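Local coordinates for oligopeptide-binding protein appA (Bacillus subtilis, PDB 1XOC) that captures oligopeptides, here a nonapeptide, as the binding component of an oligopeptide permease that can replace the Opp system in sporulation and genetic competence, at residues Ser316-Lys321 with Gln472-Ile477; Asn178-Ile183 with Lys191-Gly196; Ser121-Leu126 with Asp154-Leu159. All blocks are in the same frame, centred on the assembly; numbering follows the deposited sequence. Where two conformers were deposited one is given.

Contact 1 of 3, residues Ser316-Lys321 with Gln472-Ile477; sequences SWNYPK and QIYQKI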
loop_
_atom_site.group_PDB
_atom_site.type_symbol
_atom_site.label_atom_id
_atom_site.label_comp_id
_atom_site.label_asym_id
_atom_site.label_seq_id
_atom_site.Cartn_x
_atom_site.Cartn_y
_atom_site.Cartn_z
ATOM N N SER A 316 -8.179 11.996 3.663
ATOM C CA SER A 316 -7.623 12.032 4.993
ATOM C C SER A 316 -8.089 13.270 5.742
ATOM O O SER A 316 -8.096 14.389 5.200
ATOM C CB SER A 316 -6.113 12.061 4.941
ATOM O OG SER A 316 -5.604 12.210 6.254
ATOM N N TRP A 317 -8.386 13.095 7.027
ATOM C CA TRP A 317 -8.675 14.237 7.888
ATOM C C TRP A 317 -7.465 15.158 8.004
ATOM O O TRP A 317 -7.602 16.308 8.407
ATOM C CB TRP A 317 -9.135 13.805 9.289
ATOM C CG TRP A 317 -8.195 12.912 10.034
ATOM C CD1 TRP A 317 -8.267 11.560 10.106
ATOM C CD2 TRP A 317 -7.062 13.290 10.834
ATOM N NE1 TRP A 317 -7.251 11.069 10.862
ATOM C CE2 TRP A 317 -6.513 12.109 11.357
ATOM C CE3 TRP A 317 -6.482 14.500 11.182
ATOM C CZ2 TRP A 317 -5.384 12.100 12.181
ATOM C CZ3 TRP A 317 -5.372 14.501 12.030
ATOM C CH2 TRP A 317 -4.836 13.308 12.517
ATOM N N ASN A 318 -6.280 14.665 7.666
ATOM C CA ASN A 318 -5.074 15.475 7.777
ATOM C C ASN A 318 -4.721 16.207 6.490
ATOM O O ASN A 318 -3.711 16.911 6.433
ATOM C CB ASN A 318 -3.903 14.585 8.177
ATOM C CG ASN A 318 -2.788 15.350 8.860
ATOM O OD1 ASN A 318 -3.023 16.298 9.607
ATOM N ND2 ASN A 318 -1.556 14.939 8.597
ATOM N N TYR A 319 -5.512 16.010 5.442
ATOM C CA TYR A 319 -5.207 16.615 4.165
ATOM C C TYR A 319 -5.375 18.109 4.349
ATOM O O TYR A 319 -6.406 18.550 4.873
ATOM C CB TYR A 319 -6.122 16.076 3.079
ATOM C CG TYR A 319 -5.748 16.524 1.669
ATOM C CD1 TYR A 319 -6.315 17.672 1.111
ATOM C CD2 TYR A 319 -4.822 15.821 0.907
ATOM C CE1 TYR A 319 -5.974 18.078 -0.175
ATOM C CE2 TYR A 319 -4.502 16.213 -0.369
ATOM C CZ TYR A 319 -5.073 17.333 -0.906
ATOM O OH TYR A 319 -4.727 17.719 -2.196
ATOM N N PRO A 320 -4.357 18.892 3.961
ATOM C CA PRO A 320 -4.352 20.319 4.244
ATOM C C PRO A 320 -5.266 21.074 3.296
ATOM O O PRO A 320 -4.961 21.194 2.117
ATOM C CB PRO A 320 -2.889 20.697 4.044
ATOM C CG PRO A 320 -2.406 19.759 3.041
ATOM C CD PRO A 320 -3.139 18.476 3.252
ATOM N N LYS A 321 -6.371 21.574 3.824
ATOM C CA LYS A 321 -7.401 22.226 3.029
ATOM C C LYS A 321 -6.959 23.578 2.443
ATOM O O LYS A 321 -7.356 23.941 1.331
ATOM C CB LYS A 321 -8.639 22.417 3.904
ATOM C CG LYS A 321 -9.919 22.707 3.139
ATOM C CD LYS A 321 -11.116 21.998 3.766
ATOM C CE LYS A 321 -11.037 20.477 3.608
ATOM N NZ LYS A 321 -12.335 19.838 3.983
ATOM N N GLN A 472 3.774 22.178 7.766
ATOM C CA GLN A 472 5.203 22.373 7.558
ATOM C C GLN A 472 5.877 21.170 6.923
ATOM O O GLN A 472 6.790 21.327 6.135
ATOM C CB GLN A 472 5.907 22.655 8.879
ATOM C CG GLN A 472 5.482 23.918 9.549
ATOM C CD GLN A 472 6.273 24.163 10.811
ATOM O OE1 GLN A 472 7.505 24.227 10.776
ATOM N NE2 GLN A 472 5.575 24.298 11.938
ATOM N N ILE A 473 5.458 19.971 7.301
ATOM C CA ILE A 473 6.045 18.743 6.748
ATOM C C ILE A 473 5.689 18.631 5.266
ATOM O O ILE A 473 6.549 18.371 4.430
ATOM C CB ILE A 473 5.583 17.502 7.535
ATOM C CG1 ILE A 473 6.205 17.503 8.923
ATOM C CG2 ILE A 473 5.991 16.222 6.818
ATOM C CD1 ILE A 473 5.519 16.568 9.942
ATOM N N TYR A 474 4.421 18.839 4.942
ATOM C CA TYR A 474 3.989 18.885 3.548
ATOM C C TYR A 474 4.761 19.906 2.718
ATOM O O TYR A 474 5.153 19.614 1.595
ATOM C CB TYR A 474 2.502 19.200 3.489
ATOM C CG TYR A 474 1.615 18.115 4.034
ATOM C CD1 TYR A 474 0.462 18.437 4.724
ATOM C CD2 TYR A 474 1.894 16.762 3.815
ATOM C CE1 TYR A 474 -0.367 17.459 5.206
ATOM C CE2 TYR A 474 1.069 15.778 4.301
ATOM C CZ TYR A 474 -0.064 16.137 4.972
ATOM O OH TYR A 474 -0.886 15.185 5.461
ATOM N N GLN A 475 4.975 21.107 3.255
ATOM C CA GLN A 475 5.785 22.102 2.558
ATOM C C GLN A 475 7.169 21.580 2.215
ATOM O O GLN A 475 7.646 21.781 1.111
ATOM C CB GLN A 475 5.936 23.384 3.386
ATOM C CG GLN A 475 4.707 24.261 3.395
ATOM C CD GLN A 475 4.424 24.945 2.074
ATOM O OE1 GLN A 475 3.341 25.494 1.885
ATOM N NE2 GLN A 475 5.390 24.923 1.156
ATOM N N LYS A 476 7.834 20.961 3.180
ATOM C CA LYS A 476 9.198 20.482 2.967
ATOM C C LYS A 476 9.236 19.348 1.945
ATOM O O LYS A 476 10.089 19.340 1.067
ATOM C CB LYS A 476 9.851 20.054 4.279
ATOM C CG LYS A 476 10.147 21.237 5.199
ATOM C CD LYS A 476 11.216 20.921 6.240
ATOM C CE LYS A 476 11.614 22.165 7.029
ATOM N NZ LYS A 476 12.344 23.189 6.214
ATOM N N ILE A 477 8.314 18.403 2.048
ATOM C CA ILE A 477 8.273 17.302 1.077
ATOM C C ILE A 477 7.966 17.834 -0.323
ATOM O O ILE A 477 8.611 17.461 -1.305
ATOM C CB ILE A 477 7.271 16.209 1.511
ATOM C CG1 ILE A 477 7.774 15.573 2.801
ATOM C CG2 ILE A 477 7.100 15.132 0.417
ATOM C CD1 ILE A 477 6.773 14.750 3.537
#

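Contact 2 of 3, residues Asn178-Ile183 with Lys191-Gly196; sequences NRKKPI and KEWKQG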
loop_
_atom_site.group_PDB
_atom_site.type_symbol
_atom_site.label_atom_id
_atom_site.label_comp_id
_atom_site.label_asym_id
_atom_site.label_seq_id
_atom_site.Cartn_x
_atom_site.Cartn_y
_atom_site.Cartn_z
ATOM N N ASN A 178 4.173 -19.286 5.228
ATOM C CA ASN A 178 3.789 -17.961 4.684
ATOM C C ASN A 178 3.302 -18.033 3.231
ATOM O O ASN A 178 2.829 -17.057 2.709
ATOM C CB ASN A 178 4.999 -17.013 4.759
ATOM C CG ASN A 178 5.437 -16.745 6.188
ATOM O OD1 ASN A 178 4.613 -16.535 7.058
ATOM N ND2 ASN A 178 6.737 -16.775 6.428
ATOM N N ARG A 179 3.455 -19.194 2.601
ATOM C CA ARG A 179 3.096 -19.337 1.205
ATOM C C ARG A 179 2.073 -20.429 0.957
ATOM O O ARG A 179 1.001 -20.152 0.467
ATOM C CB ARG A 179 4.332 -19.583 0.343
ATOM C CG ARG A 179 5.298 -18.435 0.321
ATOM C CD ARG A 179 6.572 -18.693 -0.463
ATOM N NE ARG A 179 7.035 -20.060 -0.299
ATOM C CZ ARG A 179 7.827 -20.472 0.671
ATOM N NH1 ARG A 179 8.252 -19.623 1.585
ATOM N NH2 ARG A 179 8.193 -21.741 0.733
ATOM N N LYS A 180 2.405 -21.668 1.309
ATOM C CA LYS A 180 1.419 -22.711 1.007
ATOM C C LYS A 180 0.941 -23.555 2.177
ATOM O O LYS A 180 0.062 -24.360 1.971
ATOM C CB LYS A 180 1.873 -23.552 -0.196
ATOM C CG LYS A 180 1.764 -22.807 -1.547
ATOM C CD LYS A 180 2.450 -23.504 -2.725
ATOM C CE LYS A 180 2.467 -22.614 -3.967
ATOM N NZ LYS A 180 3.507 -21.585 -3.875
ATOM N N LYS A 181 1.258 -23.156 3.398
ATOM C CA LYS A 181 0.611 -23.738 4.554
ATOM C C LYS A 181 0.134 -22.726 5.588
ATOM O O LYS A 181 0.299 -22.948 6.768
ATOM C CB LYS A 181 1.533 -24.748 5.227
ATOM C CG LYS A 181 1.866 -25.920 4.337
ATOM C CD LYS A 181 2.242 -27.120 5.157
ATOM C CE LYS A 181 3.626 -26.960 5.701
ATOM N NZ LYS A 181 3.828 -27.745 6.959
ATOM N N PRO A 182 -0.453 -21.619 5.155
ATOM C CA PRO A 182 -0.832 -20.656 6.183
ATOM C C PRO A 182 -2.023 -21.137 6.992
ATOM O O PRO A 182 -2.939 -21.752 6.445
ATOM C CB PRO A 182 -1.192 -19.412 5.369
ATOM C CG PRO A 182 -1.699 -19.932 4.103
ATOM C CD PRO A 182 -0.834 -21.121 3.818
ATOM N N ILE A 183 -2.006 -20.853 8.290
ATOM C CA ILE A 183 -3.100 -21.181 9.208
ATOM C C ILE A 183 -3.420 -19.904 9.968
ATOM O O ILE A 183 -2.565 -19.394 10.650
ATOM C CB ILE A 183 -2.723 -22.317 10.184
ATOM C CG1 ILE A 183 -2.474 -23.633 9.411
ATOM C CG2 ILE A 183 -3.778 -22.452 11.299
ATOM C CD1 ILE A 183 -3.692 -24.213 8.793
ATOM N N LYS A 191 -6.766 -22.925 0.334
ATOM C CA LYS A 191 -6.893 -24.195 -0.381
ATOM C C LYS A 191 -5.708 -24.479 -1.311
ATOM O O LYS A 191 -5.138 -25.562 -1.270
ATOM C CB LYS A 191 -8.209 -24.224 -1.154
ATOM C CG LYS A 191 -8.459 -25.549 -1.864
ATOM C CD LYS A 191 -9.736 -25.545 -2.688
ATOM C CE LYS A 191 -10.113 -26.951 -3.078
ATOM N NZ LYS A 191 -8.902 -27.742 -3.503
ATOM N N GLU A 192 -5.366 -23.539 -2.183
ATOM C CA GLU A 192 -4.371 -23.786 -3.219
ATOM C C GLU A 192 -3.800 -22.478 -3.740
ATOM O O GLU A 192 -4.520 -21.486 -3.811
ATOM C CB GLU A 192 -5.028 -24.510 -4.374
ATOM C CG GLU A 192 -4.017 -24.928 -5.432
ATOM C CD GLU A 192 -4.641 -25.603 -6.654
ATOM O OE1 GLU A 192 -5.900 -25.584 -6.790
ATOM O OE2 GLU A 192 -3.849 -26.161 -7.474
ATOM N N TRP A 193 -2.508 -22.475 -4.040
ATOM C CA TRP A 193 -1.871 -21.384 -4.774
ATOM C C TRP A 193 -1.121 -21.985 -5.967
ATOM O O TRP A 193 -0.038 -22.586 -5.822
ATOM C CB TRP A 193 -0.949 -20.576 -3.861
ATOM C CG TRP A 193 -0.246 -19.411 -4.499
ATOM C CD1 TRP A 193 -0.367 -18.946 -5.788
ATOM C CD2 TRP A 193 0.687 -18.556 -3.855
ATOM N NE1 TRP A 193 0.455 -17.839 -5.969
ATOM C CE2 TRP A 193 1.104 -17.580 -4.797
ATOM C CE3 TRP A 193 1.207 -18.503 -2.557
ATOM C CZ2 TRP A 193 2.014 -16.558 -4.468
ATOM C CZ3 TRP A 193 2.117 -17.502 -2.243
ATOM C CH2 TRP A 193 2.532 -16.561 -3.205
ATOM N N LYS A 194 -1.752 -21.876 -7.129
ATOM C CA LYS A 194 -1.161 -22.301 -8.393
ATOM C C LYS A 194 -0.370 -21.105 -8.901
ATOM O O LYS A 194 -0.957 -20.073 -9.287
ATOM C CB LYS A 194 -2.255 -22.697 -9.361
ATOM C CG LYS A 194 -1.679 -23.227 -10.666
ATOM C CD LYS A 194 -2.211 -24.587 -11.140
ATOM C CE LYS A 194 -1.076 -25.333 -11.849
ATOM N NZ LYS A 194 -1.432 -26.629 -12.494
ATOM N N GLN A 195 0.954 -21.227 -8.811
ATOM C CA GLN A 195 1.849 -20.107 -9.015
ATOM C C GLN A 195 1.619 -19.501 -10.414
ATOM O O GLN A 195 1.536 -20.211 -11.417
ATOM C CB GLN A 195 3.311 -20.534 -8.799
ATOM C CG GLN A 195 4.314 -19.376 -8.830
ATOM C CD GLN A 195 4.336 -18.558 -7.552
ATOM O OE1 GLN A 195 4.089 -19.075 -6.459
ATOM N NE2 GLN A 195 4.641 -17.260 -7.689
ATOM N N GLY A 196 1.472 -18.181 -10.451
ATOM C CA GLY A 196 1.237 -17.456 -11.677
ATOM C C GLY A 196 -0.194 -17.503 -12.201
ATOM O O GLY A 196 -0.483 -16.954 -13.269
#

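Contact 3 of 3, residues Ser121-Leu126 with Asp154-Leu159; sequences STYEML and DSTAIL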
loop_
_atom_site.group_PDB
_atom_site.type_symbol
_atom_site.label_atom_id
_atom_site.label_comp_id
_atom_site.label_asym_id
_atom_site.label_seq_id
_atom_site.Cartn_x
_atom_site.Cartn_y
_atom_site.Cartn_z
ATOM N N SER A 121 8.948 0.005 11.514
ATOM C CA SER A 121 8.335 1.312 11.835
ATOM C C SER A 121 7.030 1.170 12.612
ATOM O O SER A 121 6.728 1.955 13.509
ATOM C CB SER A 121 8.030 2.086 10.543
ATOM O OG SER A 121 8.059 3.489 10.808
ATOM N N THR A 122 6.270 0.152 12.266
ATOM C CA THR A 122 4.988 -0.097 12.874
ATOM C C THR A 122 5.069 -0.486 14.353
ATOM O O THR A 122 4.091 -0.306 15.115
ATOM C CB THR A 122 4.280 -1.182 12.056
ATOM O OG1 THR A 122 4.206 -0.746 10.678
ATOM C CG2 THR A 122 2.870 -1.453 12.596
ATOM N N TYR A 123 6.216 -1.027 14.776
ATOM C CA TYR A 123 6.390 -1.610 16.112
ATOM C C TYR A 123 7.451 -0.917 16.941
ATOM O O TYR A 123 7.611 -1.241 18.120
ATOM C CB TYR A 123 6.674 -3.140 16.042
ATOM C CG TYR A 123 5.665 -3.856 15.168
ATOM C CD1 TYR A 123 5.933 -4.080 13.821
ATOM C CD2 TYR A 123 4.370 -4.187 15.652
ATOM C CE1 TYR A 123 5.016 -4.678 12.990
ATOM C CE2 TYR A 123 3.426 -4.779 14.801
ATOM C CZ TYR A 123 3.771 -5.027 13.467
ATOM O OH TYR A 123 2.825 -5.585 12.615
ATOM N N GLU A 124 8.176 0.034 16.363
ATOM C CA GLU A 124 9.319 0.582 17.098
ATOM C C GLU A 124 8.972 1.395 18.354
ATOM O O GLU A 124 9.846 1.671 19.183
ATOM C CB GLU A 124 10.256 1.356 16.201
ATOM C CG GLU A 124 9.666 2.469 15.463
ATOM C CD GLU A 124 10.743 3.241 14.703
ATOM O OE1 GLU A 124 11.904 2.771 14.719
ATOM O OE2 GLU A 124 10.459 4.303 14.119
ATOM N N MET A 125 7.719 1.795 18.472
ATOM C CA MET A 125 7.274 2.454 19.686
ATOM C C MET A 125 7.064 1.467 20.843
ATOM O O MET A 125 6.934 1.917 21.968
ATOM C CB MET A 125 5.995 3.265 19.451
ATOM C CG MET A 125 4.703 2.459 19.366
ATOM S SD MET A 125 4.633 1.422 17.886
ATOM C CE MET A 125 4.338 2.623 16.632
ATOM N N LEU A 126 7.028 0.161 20.576
ATOM C CA LEU A 126 6.769 -0.828 21.624
ATOM C C LEU A 126 7.996 -1.137 22.442
ATOM O O LEU A 126 9.078 -1.394 21.903
ATOM C CB LEU A 126 6.254 -2.152 21.041
ATOM C CG LEU A 126 4.821 -2.171 20.611
ATOM C CD1 LEU A 126 4.489 -3.538 19.993
ATOM C CD2 LEU A 126 3.898 -1.863 21.817
ATOM N N ASP A 154 -4.575 -2.805 13.633
ATOM C CA ASP A 154 -5.407 -3.306 12.536
ATOM C C ASP A 154 -4.548 -3.904 11.433
ATOM O O ASP A 154 -5.099 -4.504 10.524
ATOM C CB ASP A 154 -6.379 -2.296 11.960
ATOM C CG ASP A 154 -5.737 -1.074 11.458
ATOM O OD1 ASP A 154 -6.480 -0.219 10.896
ATOM O OD2 ASP A 154 -4.523 -0.886 11.649
ATOM N N SER A 155 -3.238 -3.712 11.515
ATOM C CA SER A 155 -2.296 -4.206 10.471
ATOM C C SER A 155 -1.622 -5.510 10.790
ATOM O O SER A 155 -1.040 -6.152 9.885
ATOM C CB SER A 155 -1.218 -3.163 10.244
ATOM O OG SER A 155 -1.801 -1.950 9.825
ATOM N N THR A 156 -1.700 -5.930 12.051
ATOM C CA THR A 156 -0.966 -7.072 12.542
ATOM C C THR A 156 -1.834 -8.336 12.607
ATOM O O THR A 156 -2.652 -8.512 13.516
ATOM C CB THR A 156 -0.329 -6.811 13.887
ATOM O OG1 THR A 156 0.378 -5.567 13.829
ATOM C CG2 THR A 156 0.650 -7.952 14.306
ATOM N N ALA A 157 -1.637 -9.196 11.609
ATOM C CA ALA A 157 -2.323 -10.491 11.558
ATOM C C ALA A 157 -1.832 -11.403 12.649
ATOM O O ALA A 157 -0.625 -11.598 12.773
ATOM C CB ALA A 157 -2.091 -11.172 10.203
ATOM N N ILE A 158 -2.764 -11.996 13.419
ATOM C CA ILE A 158 -2.394 -12.835 14.545
ATOM C C ILE A 158 -2.005 -14.246 14.042
ATOM O O ILE A 158 -2.796 -14.968 13.394
ATOM C CB ILE A 158 -3.525 -12.864 15.643
ATOM C CG1 ILE A 158 -3.872 -11.452 16.129
ATOM C CG2 ILE A 158 -3.096 -13.734 16.768
ATOM C CD1 ILE A 158 -2.721 -10.625 16.570
ATOM N N LEU A 159 -0.782 -14.639 14.394
ATOM C CA LEU A 159 -0.228 -15.921 13.960
ATOM C C LEU A 159 -0.286 -16.977 15.068
ATOM O O LEU A 159 -0.248 -16.639 16.253
ATOM C CB LEU A 159 1.227 -15.731 13.532
ATOM C CG LEU A 159 1.505 -14.673 12.459
ATOM C CD1 LEU A 159 3.009 -14.515 12.288
ATOM C CD2 LEU A 159 0.872 -15.052 11.142
#

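Contact 1 of 3, residues Ser316-Lys321 with Gln472-Ile477
The phenol oxygen of Tyr474 lies beside two polar groups of Asn318: it makes a weak hydrogen bond to the backbone oxygen, OH to O 3.5 Å, and sits 3.2 Å from the amide nitrogen ND2. Asn318 belongs to a type I beta turn running from Ser316 to Tyr319, reinforced by an ST turn in which Ser316 OG accepts from Asn318 N at 2.9 Å. The backbone oxygen approaches the edge of the Tyr474 ring near its plane, whereas the amide plane is tilted 49° from that ring. With CG of Asn318 anti to the backbone N (chi1 -156°), the amide reaches helix 463-480, where OD1 hydrogen-bonds to Ser467 OG. Asparagine suits this buried place because its short carboxamide can pair with that serine without bringing in a charge. Tyrosine, in turn, is long enough to span from helix to loop, and its ring offers carbon to a proline on the way. Pro320 contributes a rigid apolar ring: its CG comes within 3.6 Å of Tyr474 CD1. Pro320 CD is shared between two aromatic rings, lying 3.6 Å above the plane of the Tyr319 ring toward its rim and 3.5 Å from Tyr474 CE1.

Contact 2 of 3, residues Asn178-Ile183 with Lys191-Gly196
The indole of Trp193 meets two consecutive loop residues differently: the ammonium of Lys180 stands off one side, toward the rim, and the backbone oxygen of Arg179 meets the edge. Lys180 is modelled in two conformers, so its contacts are provisional; in the one described its chain crosses the indole at about a right angle, and the bend at its last torsion (chi4 78°) carries NZ out over the rim. There NZ is 4.5 Å from the centroid of the Trp193 six-membered ring and 29° off its normal, an off-centre cation-pi contact, and 3.6 Å from Gln195 OE1. In the ring plane, Arg179 O approaches Trp193 CE3 to 3.5 Å; this buried oxygen has no hydrogen-bond partner in the model, and the weakly positive C-H edge probably compensates in part. The arginine's guanidinium leads away to a salt bridge with Glu176. Tryptophan suits the site because its broad ring serves the lysine and its NE1 hydrogen-bonds to Glu31. A leucine here would probably leave the Glu31 carboxylate without that donor and the Lys180 ammonium, in this conformer, without its aromatic neighbour. Trp193 sits on strand 188-194, an outermost strand of a four-stranded mixed sheet, and packs on Ile199 of the adjoining strand 198-203.

Contact 3 of 3, residues Ser121-Leu126 with Asp154-Leu159
Tyr123 brings the hydroxyl end of its ring up to the side chain of Thr156, its OH only 2.7 Å from Thr156 OG1. The two side chains approach from opposite directions, and OG1 lies in the plane of the phenol at its edge, 3.3 Å from Tyr123 CE2. The separation of the two hydroxyls is that of a hydrogen bond, although the tyrosine proton has another acceptor within reach. Thr156 OG1 also hydrogen-bonds to the backbone oxygen of Ala152, one turn back in helix 147-155, so this hydroxyl has two polar neighbours. The torsion of Thr156 (chi1 -49°) places OG1 beside its own backbone N, and the methyl CG2 then lies 3.6 Å from Tyr123 OH. Just past the last turn of helix 147-155, a threonine thus combines a hydroxyl for both partners with a small methyl beside the phenol oxygen, and its side chain also touches Thr106. A tyrosine has the length to carry a hydroxyl from the loop to Thr156; its backbone starts a type I beta turn to Leu126, closed by Leu126 N to Tyr123 O at 2.9 Å, while one ring face is lined by Thr122 CG2.

The peptide-binding site is close by. Asp154 OD1 hydrogen-bonds to the backbone of the bound peptide, and Ser155 OG and Thr122 OG1 each make a weak hydrogen bond to the ligand. Helix 100-108 packs against both partners, its Tyr107 touching Tyr123 and Thr156 alike, so the loop leading into strand 126-133 meets the C-terminal end of helix 147-155 beside a third element, helix 100-108.

How the contacts relate
Along the chain the order is contact 3, contact 2, contact 1, and the three follow in series, neither nesting nor crossing. Contact 3 closes a loop holding the antiparallel strands 126-133 and 136-141 and most of helix 147-155. Contact 2 closes a far shorter one, with seven residues between its segments, binding the approach to strand 188-194 back onto that strand. Contact 1 spans 150 residues, joining the loop after strand 306-307 to helix 463-480. Contacts 2 and 3 are neighbours, with nearest atoms about 5 Å apart but not touching; contacts 1 and 2 lie on opposite sides of the chain's centre, their centres about 40 Å apart.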